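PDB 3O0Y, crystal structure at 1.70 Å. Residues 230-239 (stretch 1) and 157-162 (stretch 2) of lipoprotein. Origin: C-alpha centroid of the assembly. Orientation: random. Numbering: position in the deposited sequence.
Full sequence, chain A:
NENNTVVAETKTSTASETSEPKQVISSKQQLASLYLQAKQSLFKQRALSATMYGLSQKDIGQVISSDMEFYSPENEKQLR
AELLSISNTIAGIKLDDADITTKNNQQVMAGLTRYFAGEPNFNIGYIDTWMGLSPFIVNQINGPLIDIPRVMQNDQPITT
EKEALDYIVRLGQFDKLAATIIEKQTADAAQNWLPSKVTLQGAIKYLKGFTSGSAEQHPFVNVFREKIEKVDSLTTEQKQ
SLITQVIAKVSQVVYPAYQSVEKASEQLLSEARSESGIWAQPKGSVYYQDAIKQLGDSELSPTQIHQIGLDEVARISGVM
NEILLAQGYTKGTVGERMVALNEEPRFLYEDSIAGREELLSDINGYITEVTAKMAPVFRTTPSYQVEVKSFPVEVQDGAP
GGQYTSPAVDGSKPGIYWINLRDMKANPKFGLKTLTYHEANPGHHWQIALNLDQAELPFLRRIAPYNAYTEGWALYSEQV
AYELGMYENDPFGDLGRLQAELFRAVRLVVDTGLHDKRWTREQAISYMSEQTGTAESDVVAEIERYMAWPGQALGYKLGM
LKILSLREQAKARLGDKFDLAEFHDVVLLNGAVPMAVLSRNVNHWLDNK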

# COMPACT_ATOMS: atom_id res chain seq x y z
N LYS A 230 -5.05 22.74 -20.12
CA LYS A 230 -6.33 22.17 -20.57
C LYS A 230 -7.54 23.00 -20.17
O LYS A 230 -8.66 22.69 -20.60
CB LYS A 230 -6.49 20.76 -20.03
CG LYS A 230 -5.37 19.86 -20.40
CD LYS A 230 -5.74 18.44 -20.04
CE LYS A 230 -4.59 17.57 -19.56
NZ LYS A 230 -3.77 17.01 -20.65
N VAL A 231 -7.35 24.02 -19.34
CA VAL A 231 -8.48 24.73 -18.76
C VAL A 231 -8.95 25.89 -19.67
O VAL A 231 -8.39 27.03 -19.66
CB VAL A 231 -8.15 25.25 -17.34
CG1 VAL A 231 -9.32 26.05 -16.76
CG2 VAL A 231 -7.76 24.06 -16.41
N ASP A 232 -10.07 25.65 -20.34
CA ASP A 232 -10.55 26.63 -21.35
C ASP A 232 -11.15 27.90 -20.78
O ASP A 232 -11.25 28.96 -21.47
CB ASP A 232 -11.56 25.95 -22.28
CG ASP A 232 -10.89 24.95 -23.28
OD1 ASP A 232 -9.63 24.95 -23.48
OD2 ASP A 232 -11.66 24.18 -23.88
N SER A 233 -11.55 27.88 -19.51
CA SER A 233 -12.14 29.05 -18.88
C SER A 233 -11.07 30.07 -18.45
O SER A 233 -11.41 31.09 -17.88
CB SER A 233 -12.95 28.62 -17.62
OG SER A 233 -12.16 27.81 -16.75
N LEU A 234 -9.79 29.79 -18.71
CA LEU A 234 -8.73 30.75 -18.39
C LEU A 234 -8.10 31.18 -19.69
O LEU A 234 -7.84 30.33 -20.56
CB LEU A 234 -7.65 30.11 -17.52
CG LEU A 234 -8.10 29.74 -16.06
CD1 LEU A 234 -7.11 28.83 -15.39
CD2 LEU A 234 -8.37 30.98 -15.27
N THR A 235 -7.84 32.47 -19.81
CA THR A 235 -7.04 32.99 -20.89
C THR A 235 -5.57 32.52 -20.74
O THR A 235 -5.13 32.08 -19.66
CB THR A 235 -7.05 34.52 -20.95
OG1 THR A 235 -6.26 35.02 -19.88
CG2 THR A 235 -8.46 35.14 -20.99
N THR A 236 -4.81 32.61 -21.83
CA THR A 236 -3.41 32.21 -21.78
C THR A 236 -2.65 33.09 -20.79
O THR A 236 -1.81 32.57 -20.04
CB THR A 236 -2.73 32.31 -23.19
OG1 THR A 236 -3.41 31.40 -24.08
CG2 THR A 236 -1.23 31.97 -23.06
N GLU A 237 -2.97 34.38 -20.74
CA GLU A 237 -2.28 35.25 -19.76
C GLU A 237 -2.58 34.83 -18.31
O GLU A 237 -1.71 34.87 -17.42
CB GLU A 237 -2.65 36.73 -19.94
CG GLU A 237 -2.22 37.29 -21.31
CD GLU A 237 -0.70 37.62 -21.44
OE1 GLU A 237 -0.16 38.30 -20.53
OE2 GLU A 237 -0.06 37.25 -22.47
N GLN A 238 -3.83 34.41 -18.08
CA GLN A 238 -4.26 34.05 -16.73
C GLN A 238 -3.57 32.77 -16.33
O GLN A 238 -3.14 32.62 -15.18
CB GLN A 238 -5.77 33.88 -16.66
CG GLN A 238 -6.57 35.18 -16.64
CD GLN A 238 -8.03 34.86 -16.60
OE1 GLN A 238 -8.55 34.04 -17.40
NE2 GLN A 238 -8.70 35.40 -15.57
N LYS A 239 -3.43 31.85 -17.28
CA LYS A 239 -2.65 30.61 -17.06
C LYS A 239 -1.20 30.92 -16.75
O LYS A 239 -0.62 30.35 -15.78
CB LYS A 239 -2.72 29.66 -18.25
CG LYS A 239 -4.07 29.07 -18.52
CD LYS A 239 -4.08 28.38 -19.85
CE LYS A 239 -5.37 27.70 -20.14
NZ LYS A 239 -5.81 27.77 -21.48
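Stretch 2 157-162: PITTEK

Stretch 2, residues 157-162, is a short, mostly extended segment that leads into a helix. It lies mainly against the loop part of stretch 1 in the same chain. The contact is small, with 223 Å² buried over both sides. No direct hydrogen bond joins the two stretches. Side chains of stretch 1 pack on the backbone of stretch 2 and on E161, and two waters bridge the stretches.

Stretch 1 offers a type I beta turn from V231 to L234, closed by the bond from L234 N to V231 O at 3.2 Å. A helix begins at T236. T235 is its N-cap: T235 OG1 accepts from Q238 N at 3.1 Å, and T235 N in turn donates to Q238 OE1 at 3.0 Å. The turn brings the side chains of V231, S233 and L234 to the side that faces stretch 2, while D232 points away.

The two stretches advance in the same general sense. T159 lies nearest V231, with 5.8 Å between their CA atoms. Further along, E161 lies nearest L234, with 7.3 Å between their CA atoms.

P157 is extended, with phi/psi of -70/144, and its side chain is out of reach of stretch 1. I158 continues with phi/psi of -131/82. Its side chain, chi1 m and chi2 t, starts sideways and its end leads away from stretch 1. The backbone makes the contact here: I158 O lies 3.8 Å from V231 CG2.

T159 has phi/psi of -126/-1, which breaks the extended run. Its CA-to-CB bond points away, so T159 also meets stretch 1 through its backbone. T159 O is 3.6 Å from V231 CG1, the closest contact between the stretches, and 3.8 Å from V231 CG2. V231, with chi1 t, sets both methyls against T159 O. These are van der Waals contacts, since a methyl group offers no conventional donor to the oxygens. T159 O finds its polar partner in water 1, which donates to it at 2.9 Å. The same water lies 2.6 Å from S233 OG and so bridges the two stretches.

T160 returns to an extended conformation, phi/psi -151/163. Its CA-to-CB bond also points away. T160 N is 4.3 Å from V231 CG2, at the margin of the contact. The residue is the N-cap of the helix that follows, and its side chain caps a backbone N just past the stretch.

E161 opens that helix, with phi/psi of -60/-41. E161 N donates to water 2 at 2.9 Å, and that water is 2.8 Å from S233 OG. The hydroxyl of S233, with chi1 p, thus meets both bridging waters. The E161 side chain leaves sideways in an extended form, chi1 t and chi2 t. E161 CB packs at 3.9 Å from L234 CD2. Farther out, E161 OE1 comes to 4.5 Å from Q238 NE2, too far for a hydrogen bond.

K162 continues the helix at phi/psi -63/-43. Its side chain is out of reach of stretch 1, and the contact ends before it.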

# COMPACT_ATOMS: atom_id res chain seq x y z
N PRO A 157 -7.39 17.75 -8.24
CA PRO A 157 -7.84 18.25 -9.56
C PRO A 157 -7.32 19.64 -9.83
O PRO A 157 -7.25 20.43 -8.93
CB PRO A 157 -9.35 18.32 -9.40
CG PRO A 157 -9.60 18.37 -7.96
CD PRO A 157 -8.49 17.64 -7.27
N ILE A 158 -6.99 19.93 -11.10
CA ILE A 158 -6.69 21.29 -11.52
C ILE A 158 -7.48 21.56 -12.78
O ILE A 158 -6.96 21.40 -13.88
CB ILE A 158 -5.18 21.52 -11.71
CG1 ILE A 158 -4.45 21.24 -10.39
CG2 ILE A 158 -4.90 22.95 -12.09
CD1 ILE A 158 -3.01 21.10 -10.57
N THR A 159 -8.76 21.92 -12.63
CA THR A 159 -9.64 22.06 -13.77
C THR A 159 -10.33 23.42 -13.83
O THR A 159 -11.11 23.61 -14.75
CB THR A 159 -10.74 20.97 -13.78
OG1 THR A 159 -11.66 21.19 -12.71
CG2 THR A 159 -10.13 19.53 -13.65
N THR A 160 -10.10 24.31 -12.85
CA THR A 160 -10.78 25.59 -12.70
C THR A 160 -9.80 26.52 -12.00
O THR A 160 -8.79 26.06 -11.42
CB THR A 160 -12.06 25.51 -11.79
OG1 THR A 160 -11.67 25.23 -10.44
CG2 THR A 160 -13.04 24.48 -12.29
N GLU A 161 -10.05 27.82 -12.05
CA GLU A 161 -9.18 28.79 -11.41
C GLU A 161 -9.14 28.52 -9.91
O GLU A 161 -8.08 28.66 -9.26
CB GLU A 161 -9.72 30.20 -11.65
CG GLU A 161 -8.87 31.29 -11.02
CD GLU A 161 -9.28 32.74 -11.43
OE1 GLU A 161 -10.27 32.94 -12.17
OE2 GLU A 161 -8.54 33.65 -11.03
N LYS A 162 -10.31 28.18 -9.34
CA LYS A 162 -10.39 27.94 -7.86
C LYS A 162 -9.51 26.74 -7.47
O LYS A 162 -8.77 26.81 -6.47
CB LYS A 162 -11.85 27.75 -7.40
CG LYS A 162 -12.03 27.26 -6.01
CD LYS A 162 -11.60 28.28 -4.97
CE LYS A 162 -11.84 27.69 -3.55
NZ LYS A 162 -11.47 28.69 -2.52
O HOH W 1 -12.91 25.45 -15.98
O HOH W 2 -11.84 28.77 -14.18